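Local coordinates for phosphate binding protein (Planctomyces limnophilus, PDB 4JWO) that probably binds phosphate as the solute-binding component of a transport system that carries it across the cytoplasmic membrane, at residues V265-E268 with A272-E275; F72-A77 with Q138-G143; L163-I166 with K172-K175. One frame throughout, in Å; residues are numbered along the deposited sequence.

Contact 1 of 3, residues V265-E268 with A272-E275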
ATOM      1  N   VAL A 265      -2.505  -9.605  17.927  1.00 25.54           N
ATOM      2  CA  VAL A 265      -1.946 -10.882  18.337  1.00 23.74           C
ATOM      3  C   VAL A 265      -2.388 -11.969  17.365  1.00 25.17           C
ATOM      4  O   VAL A 265      -3.567 -12.325  17.326  1.00 26.34           O
ATOM      5  CB  VAL A 265      -2.378 -11.264  19.772  1.00 26.12           C
ATOM      6  CG1 VAL A 265      -1.694 -12.557  20.215  1.00 25.18           C
ATOM      7  CG2 VAL A 265      -2.050 -10.125  20.732  1.00 27.90           C
ATOM      8  N   CYS A 266      -1.435 -12.484  16.588  1.00 22.92           N
ATOM      9  CA  CYS A 266      -1.686 -13.566  15.629  1.00 23.08           C
ATOM     10  C   CYS A 266      -2.943 -13.333  14.782  1.00 18.91           C
ATOM     11  O   CYS A 266      -3.866 -14.144  14.767  1.00 24.27           O
ATOM     12  CB  CYS A 266      -1.726 -14.932  16.329  1.00 22.19           C
ATOM     13  SG  CYS A 266      -0.157 -15.366  17.142  1.00 26.46           S
ATOM     14  N   VAL A 267      -2.962 -12.202  14.078  1.00 19.84           N
ATOM     15  CA  VAL A 267      -4.100 -11.834  13.259  1.00 21.35           C
ATOM     16  C   VAL A 267      -3.984 -12.413  11.854  1.00 18.28           C
ATOM     17  O   VAL A 267      -3.003 -12.170  11.147  1.00 18.76           O
ATOM     18  CB  VAL A 267      -4.240 -10.299  13.186  1.00 22.88           C
ATOM     19  CG1 VAL A 267      -5.473  -9.919  12.392  1.00 19.96           C
ATOM     20  CG2 VAL A 267      -4.300  -9.702  14.595  1.00 20.08           C
ATOM     21  N   GLU A 268      -4.976 -13.209  11.467  1.00 19.93           N
ATOM     22  CA  GLU A 268      -5.029 -13.769  10.121  1.00 21.18           C
ATOM     23  C   GLU A 268      -5.514 -12.678   9.169  1.00 22.30           C
ATOM     24  O   GLU A 268      -6.472 -11.982   9.487  1.00 21.07           O
ATOM     25  CB  GLU A 268      -6.003 -14.945  10.105  1.00 22.92           C
ATOM     26  CG  GLU A 268      -6.159 -15.629   8.762  1.00 31.24           C
ATOM     27  CD  GLU A 268      -7.265 -16.666   8.781  1.00 40.84           C
ATOM     28  OE1 GLU A 268      -7.845 -16.897   9.863  1.00 38.92           O
ATOM     29  OE2 GLU A 268      -7.556 -17.248   7.714  1.00 43.67           O
ATOM     30  N   ALA A 272     -12.348  -9.452   6.718  1.00 22.39           N
ATOM     31  CA  ALA A 272     -12.868  -8.900   7.965  1.00 22.82           C
ATOM     32  C   ALA A 272     -11.786  -8.198   8.773  1.00 23.66           C
ATOM     33  O   ALA A 272     -11.992  -7.080   9.247  1.00 24.33           O
ATOM     34  CB  ALA A 272     -13.544  -9.984   8.800  1.00 25.30           C
ATOM     35  N   THR A 273     -10.630  -8.841   8.934  1.00 20.52           N
ATOM     36  CA  THR A 273      -9.581  -8.248   9.761  1.00 19.88           C
ATOM     37  C   THR A 273      -8.909  -7.084   9.064  1.00 16.91           C
ATOM     38  O   THR A 273      -8.378  -6.180   9.708  1.00 19.12           O
ATOM     39  CB  THR A 273      -8.506  -9.260  10.211  1.00 19.55           C
ATOM     40  OG1 THR A 273      -7.825  -9.785   9.064  1.00 18.97           O
ATOM     41  CG2 THR A 273      -9.132 -10.396  11.013  1.00 23.77           C
ATOM     42  N   ILE A 274      -8.917  -7.105   7.738  1.00 18.57           N
ATOM     43  CA  ILE A 274      -8.371  -5.986   6.994  1.00 17.18           C
ATOM     44  C   ILE A 274      -9.323  -4.795   7.076  1.00 20.12           C
ATOM     45  O   ILE A 274      -8.892  -3.671   7.358  1.00 21.58           O
ATOM     46  CB  ILE A 274      -8.050  -6.366   5.539  1.00 18.81           C
ATOM     47  CG1 ILE A 274      -6.872  -7.340   5.514  1.00 17.82           C
ATOM     48  CG2 ILE A 274      -7.692  -5.123   4.732  1.00 19.33           C
ATOM     49  CD1 ILE A 274      -6.710  -8.076   4.189  1.00 19.02           C
ATOM     50  N   GLU A 275     -10.608  -5.038   6.845  1.00 20.17           N
ATOM     51  CA  GLU A 275     -11.597  -3.954   6.886  1.00 21.58           C
ATOM     52  C   GLU A 275     -11.754  -3.331   8.268  1.00 25.17           C
ATOM     53  O   GLU A 275     -12.136  -2.175   8.380  1.00 25.25           O
ATOM     54  CB  GLU A 275     -12.968  -4.436   6.402  1.00 33.91           C
ATOM     55  CG  GLU A 275     -13.208  -4.269   4.914  1.00 48.03           C
ATOM     56  CD  GLU A 275     -14.690  -4.259   4.563  1.00 55.57           C
ATOM     57  OE1 GLU A 275     -15.028  -3.804   3.451  1.00 57.80           O
ATOM     58  OE2 GLU A 275     -15.514  -4.698   5.399  1.00 55.39           O
TER
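Thr273 carries the whole of this contact on the helical side, meeting Val267 and Glu268 of the loop that leads into helix 271-275. Ala272, next to the helix start, hydrogen-bonds through its O to Ser276 OG just past the helix. The next residue, Thr273, faces back to the loop. Its OG1 donates a hydrogen bond to Glu268 O; at 2.6 Å the bond is short, and the hydroxyl lies in the carbonyl plane with a C=O...OG1 angle of 147°. With chi1 at 63°, OG1 sits between the backbone N and the carbonyl carbon, which leaves CG2 beside the N and also near Glu268 O, 3.5 Å away. The carbon side of the threonine covers Val267: CG1 of Val267 lies 3.8 Å from Thr273 CB and 3.9 Å from Thr273 CG2, the two side chains running antiparallel past one another. A valine in place of Thr273 would probably leave Glu268 O without its hydroxyl donor and the loop less firmly tied to the helix. A threonine early in the helix thus ties back to the loop before it, where Thr270 OG1 also accepts a hydrogen bond from Thr273 N. Further along, Ile274 turns to Ile322. The loop is also fixed to strand 254-259 by backbone bonding of Val267 with Ile258, and to strand 157-159 by the Cys157-Cys266 disulfide.

Contact 2 of 3, residues F72-A77 with Q138-G143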
ATOM      1  N   PHE A  72       0.769   5.365  -6.509  1.00 19.94           N
ATOM      2  CA  PHE A  72       1.118   5.488  -7.937  1.00 21.30           C
ATOM      3  C   PHE A  72       0.278   4.616  -8.893  1.00 21.47           C
ATOM      4  O   PHE A  72      -0.219   5.130  -9.894  1.00 25.11           O
ATOM      5  CB  PHE A  72       2.625   5.226  -8.153  1.00 21.43           C
ATOM      6  CG  PHE A  72       3.128   5.547  -9.543  1.00 23.16           C
ATOM      7  CD1 PHE A  72       3.448   6.843  -9.896  1.00 24.82           C
ATOM      8  CD2 PHE A  72       3.340   4.542 -10.471  1.00 28.86           C
ATOM      9  CE1 PHE A  72       3.941   7.142 -11.167  1.00 26.64           C
ATOM     10  CE2 PHE A  72       3.832   4.832 -11.743  1.00 35.36           C
ATOM     11  CZ  PHE A  72       4.126   6.137 -12.089  1.00 34.12           C
ATOM     12  N   PRO A  73       0.098   3.310  -8.589  1.00 21.56           N
ATOM     13  CA  PRO A  73      -0.663   2.500  -9.555  1.00 21.70           C
ATOM     14  C   PRO A  73      -2.116   2.940  -9.681  1.00 22.52           C
ATOM     15  O   PRO A  73      -2.694   2.836 -10.765  1.00 24.92           O
ATOM     16  CB  PRO A  73      -0.585   1.077  -8.981  1.00 20.20           C
ATOM     17  CG  PRO A  73       0.583   1.095  -8.055  1.00 23.49           C
ATOM     18  CD  PRO A  73       0.637   2.487  -7.494  1.00 20.39           C
ATOM     19  N   ILE A  74      -2.702   3.419  -8.587  1.00 21.10           N
ATOM     20  CA  ILE A  74      -4.050   3.967  -8.634  1.00 22.20           C
ATOM     21  C   ILE A  74      -4.061   5.248  -9.456  1.00 24.44           C
ATOM     22  O   ILE A  74      -4.844   5.389 -10.388  1.00 28.39           O
ATOM     23  CB  ILE A  74      -4.585   4.272  -7.224  1.00 22.10           C
ATOM     24  CG1 ILE A  74      -4.659   2.989  -6.397  1.00 24.06           C
ATOM     25  CG2 ILE A  74      -5.950   4.953  -7.301  1.00 26.97           C
ATOM     26  CD1 ILE A  74      -5.054   3.240  -4.952  1.00 25.25           C
ATOM     27  N   SER A  75      -3.181   6.182  -9.110  1.00 23.94           N
ATOM     28  CA  SER A  75      -3.099   7.452  -9.824  1.00 25.57           C
ATOM     29  C   SER A  75      -2.847   7.263 -11.321  1.00 27.22           C
ATOM     30  O   SER A  75      -3.443   7.956 -12.142  1.00 32.70           O
ATOM     31  CB  SER A  75      -2.013   8.351  -9.222  1.00 26.62           C
ATOM     32  OG  SER A  75      -2.336   8.696  -7.890  1.00 27.02           O
ATOM     33  N   GLN A  76      -1.974   6.324 -11.677  1.00 26.59           N
ATOM     34  CA  GLN A  76      -1.667   6.090 -13.086  1.00 28.31           C
ATOM     35  C   GLN A  76      -2.849   5.467 -13.820  1.00 35.66           C
ATOM     36  O   GLN A  76      -3.142   5.833 -14.960  1.00 33.32           O
ATOM     37  CB  GLN A  76      -0.427   5.205 -13.241  1.00 27.51           C
ATOM     38  CG  GLN A  76      -0.001   5.001 -14.681  1.00 40.64           C
ATOM     39  CD  GLN A  76       0.270   6.313 -15.399  1.00 51.83           C
ATOM     40  OE1 GLN A  76       1.315   6.936 -15.201  1.00 58.50           O
ATOM     41  NE2 GLN A  76      -0.676   6.742 -16.234  1.00 51.39           N
ATOM     42  N   ALA A  77      -3.523   4.526 -13.165  1.00 30.28           N
ATOM     43  CA  ALA A  77      -4.650   3.831 -13.778  1.00 29.03           C
ATOM     44  C   ALA A  77      -5.855   4.745 -13.929  1.00 32.99           C
ATOM     45  O   ALA A  77      -6.526   4.747 -14.966  1.00 34.22           O
ATOM     46  CB  ALA A  77      -5.022   2.601 -12.967  1.00 30.27           C
ATOM     47  N   GLN A 138      -9.710   9.033   1.498  1.00 20.02           N
ATOM     48  CA  GLN A 138      -9.318   7.633   1.576  1.00 21.82           C
ATOM     49  C   GLN A 138      -9.824   6.921   0.323  1.00 24.59           C
ATOM     50  O   GLN A 138     -11.017   6.956   0.022  1.00 23.55           O
ATOM     51  CB  GLN A 138      -9.906   6.974   2.823  1.00 20.65           C
ATOM     52  CG  GLN A 138      -9.425   5.552   3.033  1.00 18.76           C
ATOM     53  CD  GLN A 138      -9.979   4.924   4.293  1.00 19.35           C
ATOM     54  OE1 GLN A 138     -10.293   5.617   5.268  1.00 27.32           O
ATOM     55  NE2 GLN A 138     -10.107   3.623   4.280  1.00 19.84           N
ATOM     56  N   VAL A 139      -8.926   6.275  -0.409  1.00 20.68           N
ATOM     57  CA  VAL A 139      -9.294   5.773  -1.736  1.00 21.81           C
ATOM     58  C   VAL A 139      -9.196   4.260  -1.915  1.00 22.02           C
ATOM     59  O   VAL A 139      -9.749   3.714  -2.863  1.00 23.56           O
ATOM     60  CB  VAL A 139      -8.499   6.483  -2.853  1.00 21.96           C
ATOM     61  CG1 VAL A 139      -8.769   7.979  -2.809  1.00 19.74           C
ATOM     62  CG2 VAL A 139      -6.999   6.208  -2.721  1.00 22.18           C
ATOM     63  N   ALA A 140      -8.499   3.590  -1.006  1.00 17.89           N
ATOM     64  CA  ALA A 140      -8.282   2.157  -1.113  1.00 17.29           C
ATOM     65  C   ALA A 140      -7.706   1.646   0.181  1.00 16.78           C
ATOM     66  O   ALA A 140      -7.304   2.426   1.036  1.00 18.22           O
ATOM     67  CB  ALA A 140      -7.314   1.860  -2.263  1.00 20.53           C
ATOM     68  N   ILE A 141      -7.677   0.329   0.320  1.00 17.42           N
ATOM     69  CA  ILE A 141      -6.943  -0.309   1.396  1.00 16.58           C
ATOM     70  C   ILE A 141      -5.897  -1.212   0.757  1.00 18.41           C
ATOM     71  O   ILE A 141      -6.190  -1.939  -0.191  1.00 18.54           O
ATOM     72  CB  ILE A 141      -7.879  -1.109   2.312  1.00 16.43           C
ATOM     73  CG1 ILE A 141      -8.818  -0.167   3.063  1.00 18.42           C
ATOM     74  CG2 ILE A 141      -7.077  -1.923   3.309  1.00 17.52           C
ATOM     75  CD1 ILE A 141      -9.861  -0.906   3.913  1.00 20.11           C
ATOM     76  N   ASP A 142      -4.668  -1.146   1.268  1.00 15.89           N
ATOM     77  CA  ASP A 142      -3.559  -1.935   0.736  1.00 15.13           C
ATOM     78  C   ASP A 142      -3.230  -3.005   1.758  1.00 14.97           C
ATOM     79  O   ASP A 142      -2.858  -2.686   2.883  1.00 17.24           O
ATOM     80  CB  ASP A 142      -2.342  -1.017   0.529  1.00 17.66           C
ATOM     81  CG  ASP A 142      -1.143  -1.732  -0.105  1.00 18.15           C
ATOM     82  OD1 ASP A 142      -1.170  -2.961  -0.243  1.00 20.60           O
ATOM     83  OD2 ASP A 142      -0.155  -1.046  -0.451  1.00 21.04           O
ATOM     84  N   GLY A 143      -3.381  -4.273   1.382  1.00 14.85           N
ATOM     85  CA  GLY A 143      -3.048  -5.371   2.269  1.00 14.14           C
ATOM     86  C   GLY A 143      -1.970  -6.271   1.694  1.00 15.89           C
ATOM     87  O   GLY A 143      -1.993  -6.587   0.511  1.00 16.77           O
TER
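Ile74, in the first turn of helix 72-85, buries the most surface here, and it does so through a single methyl. Its CD1 ends 3.8 Å from Ala140 CB and 4.2 Å from Val139 CG2, so one tip bears on two successive residues of strand 134-148, and all three side chains are buried. CG1 is anti to the carbonyl carbon (chi1 -62°) and the chain continues extended through chi2, which carries CD1 well out from the helix towards the strand. That neighbours in a strand both offer side chains to the same methyl is explained by a classic beta bulge: Val139 and Ala140 both bond through their backbones with Leu286 of the antiparallel strand 283-291, and Val139 has the near-helical psi of -16° expected at its first position. The helix belongs to a beta-alpha-beta crossover between the parallel strands 61-67 and 89-93, part of the alpha/beta fold of periplasmic binding proteins, and Ile74 packs its first turn on strand 134-148. Val139 meets the isoleucine at a slant, its CG2 lodged between its own backbone N and carbonyl carbon. Ala140, with only a methyl to offer, lets CD1 come close to the strand. Tyr321 also packs against Ile74.

Contact 3 of 3, residues L163-I166 with K172-K175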
ATOM      1  N   LEU A 163       9.931 -11.080  11.623  1.00 17.98           N
ATOM      2  CA  LEU A 163      10.048 -10.775  10.203  1.00 16.55           C
ATOM      3  C   LEU A 163      11.220  -9.827   9.949  1.00 19.11           C
ATOM      4  O   LEU A 163      11.920  -9.944   8.935  1.00 18.35           O
ATOM      5  CB  LEU A 163       8.722 -10.224   9.670  1.00 15.63           C
ATOM      6  CG  LEU A 163       7.608 -11.296   9.629  1.00 16.58           C
ATOM      7  CD1 LEU A 163       6.222 -10.672   9.452  1.00 19.15           C
ATOM      8  CD2 LEU A 163       7.859 -12.329   8.528  1.00 18.76           C
ATOM      9  N   ASN A 164      11.449  -8.902  10.875  1.00 17.73           N
ATOM     10  CA  ASN A 164      12.573  -7.975  10.765  1.00 17.32           C
ATOM     11  C   ASN A 164      13.895  -8.712  10.933  1.00 22.29           C
ATOM     12  O   ASN A 164      14.866  -8.447  10.240  1.00 19.29           O
ATOM     13  CB  ASN A 164      12.431  -6.827  11.780  1.00 16.44           C
ATOM     14  CG  ASN A 164      13.668  -5.972  11.874  1.00 22.99           C
ATOM     15  OD1 ASN A 164      14.315  -5.922  12.923  1.00 30.22           O
ATOM     16  ND2 ASN A 164      14.011  -5.283  10.786  1.00 20.72           N
ATOM     17  N   LYS A 165      13.918  -9.669  11.848  1.00 22.15           N
ATOM     18  CA  LYS A 165      15.096 -10.493  12.055  1.00 21.60           C
ATOM     19  C   LYS A 165      15.496 -11.198  10.751  1.00 20.04           C
ATOM     20  O   LYS A 165      16.680 -11.353  10.451  1.00 21.17           O
ATOM     21  CB  LYS A 165      14.789 -11.525  13.150  1.00 24.53           C
ATOM     22  CG  LYS A 165      15.987 -12.214  13.736  1.00 34.22           C
ATOM     23  CD  LYS A 165      15.532 -13.134  14.863  1.00 33.15           C
ATOM     24  CE  LYS A 165      16.700 -13.712  15.630  1.00 38.19           C
ATOM     25  NZ  LYS A 165      16.212 -14.647  16.683  1.00 40.04           N
ATOM     26  N   ILE A 166      14.497 -11.607   9.980  1.00 18.03           N
ATOM     27  CA  ILE A 166      14.725 -12.307   8.713  1.00 17.67           C
ATOM     28  C   ILE A 166      15.089 -11.343   7.576  1.00 16.59           C
ATOM     29  O   ILE A 166      16.017 -11.599   6.806  1.00 17.75           O
ATOM     30  CB  ILE A 166      13.472 -13.092   8.299  1.00 18.67           C
ATOM     31  CG1 ILE A 166      13.223 -14.259   9.262  1.00 16.54           C
ATOM     32  CG2 ILE A 166      13.609 -13.616   6.877  1.00 19.37           C
ATOM     33  CD1 ILE A 166      11.849 -14.845   9.133  1.00 18.36           C
ATOM     34  N   LYS A 172      21.507 -11.887   8.264  1.00 27.73           N
ATOM     35  CA  LYS A 172      22.170 -13.006   7.613  1.00 31.55           C
ATOM     36  C   LYS A 172      21.410 -14.292   7.890  1.00 32.65           C
ATOM     37  O   LYS A 172      21.927 -15.382   7.638  1.00 33.20           O
ATOM     38  CB  LYS A 172      23.597 -13.158   8.137  1.00 29.44           C
ATOM     39  CG  LYS A 172      24.356 -11.849   8.237  1.00 38.72           C
ATOM     40  CD  LYS A 172      24.405 -11.136   6.895  1.00 38.78           C
ATOM     41  CE  LYS A 172      24.889  -9.708   7.068  1.00 41.95           C
ATOM     42  NZ  LYS A 172      25.107  -9.023   5.759  1.00 41.19           N
ATOM     43  N   VAL A 173      20.197 -14.168   8.425  1.00 29.14           N
ATOM     44  CA  VAL A 173      19.428 -15.342   8.844  1.00 25.40           C
ATOM     45  C   VAL A 173      19.212 -16.267   7.664  1.00 25.97           C
ATOM     46  O   VAL A 173      18.778 -15.839   6.595  1.00 26.33           O
ATOM     47  CB  VAL A 173      18.070 -14.949   9.480  1.00 22.31           C
ATOM     48  CG1 VAL A 173      17.103 -16.148   9.525  1.00 25.62           C
ATOM     49  CG2 VAL A 173      18.297 -14.393  10.870  1.00 26.03           C
ATOM     50  N   SER A 174      19.554 -17.535   7.841  1.00 24.70           N
ATOM     51  CA  SER A 174      19.450 -18.475   6.742  1.00 25.07           C
ATOM     52  C   SER A 174      18.607 -19.675   7.118  1.00 20.69           C
ATOM     53  O   SER A 174      18.200 -20.424   6.248  1.00 20.55           O
ATOM     54  CB  SER A 174      20.840 -18.931   6.295  1.00 32.14           C
ATOM     55  OG  SER A 174      21.494 -19.621   7.344  1.00 33.25           O
ATOM     56  N   LYS A 175      18.356 -19.859   8.415  1.00 20.42           N
ATOM     57  CA  LYS A 175      17.657 -21.039   8.911  1.00 18.55           C
ATOM     58  C   LYS A 175      16.516 -20.674   9.844  1.00 17.04           C
ATOM     59  O   LYS A 175      16.598 -19.708  10.599  1.00 18.37           O
ATOM     60  CB  LYS A 175      18.628 -21.957   9.662  1.00 22.93           C
ATOM     61  CG  LYS A 175      19.689 -22.579   8.791  1.00 22.54           C
ATOM     62  CD  LYS A 175      20.694 -23.361   9.620  1.00 32.93           C
ATOM     63  CE  LYS A 175      21.643 -24.141   8.722  1.00 48.14           C
ATOM     64  NZ  LYS A 175      22.583 -24.991   9.508  1.00 57.14           N
TER
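Val173 lies over the last turn of helix 160-167, its two methyls divided between Lys165 and Ile166. CG2 rests 3.5 Å from the backbone O of Lys165 and 4.3 Å from CG in the aliphatic part of the same lysine. CG1 is anti to the backbone N (chi1 163°) and meets the CG1 branch of Ile166 at 4.3 Å, an apolar contact without close interlocking. The valine has the most surface covered here, and its backbone comes near as well, with 5.6 Å between the CA atoms of Ile166 and Val173. The two segments belong to a helix and the loop that folds back across its C-terminal end, within the connection that takes the chain from strand 157-159 to strand 189-192 in the second lobe of the binding-protein fold. No hydrogen bond joins the segments directly; polar bridges from outside them do that work. Ser171 OG is bonded to both Lys165 O and Val173 N, while Arg215 NH1 is shared by the carbonyl oxygens of Ile166 and Val173. Carbonyls at the end of the helix are thereby given partners. Past CG the extended chain of Lys165 leaves the valine and takes NZ to hydrogen bonds with Glu178 O and Val179 O. Ile166 is buried and packs also against Val179 and against Met158 of strand 157-159.

Overall arrangement
Contact 2 is the core member of the set: three buried aliphatic side chains, no polar bond, and segments far apart in sequence. Contacts 1 and 3 lie farther from the centre of the chain, are partly buried, and each joins a short helix to a loop close by in sequence. Their chemistry differs, since 265-268 and 272-275 share a direct side-chain-to-backbone hydrogen bond, whereas 163-166 and 172-175 are bridged by polar groups of other residues. Contacts 1 and 2 meet where Ile274 CG2 lies 3.6 Å from Ile141 CG2. Contact 3 touches neither, its centre lying about 30 Å from that of contact 2.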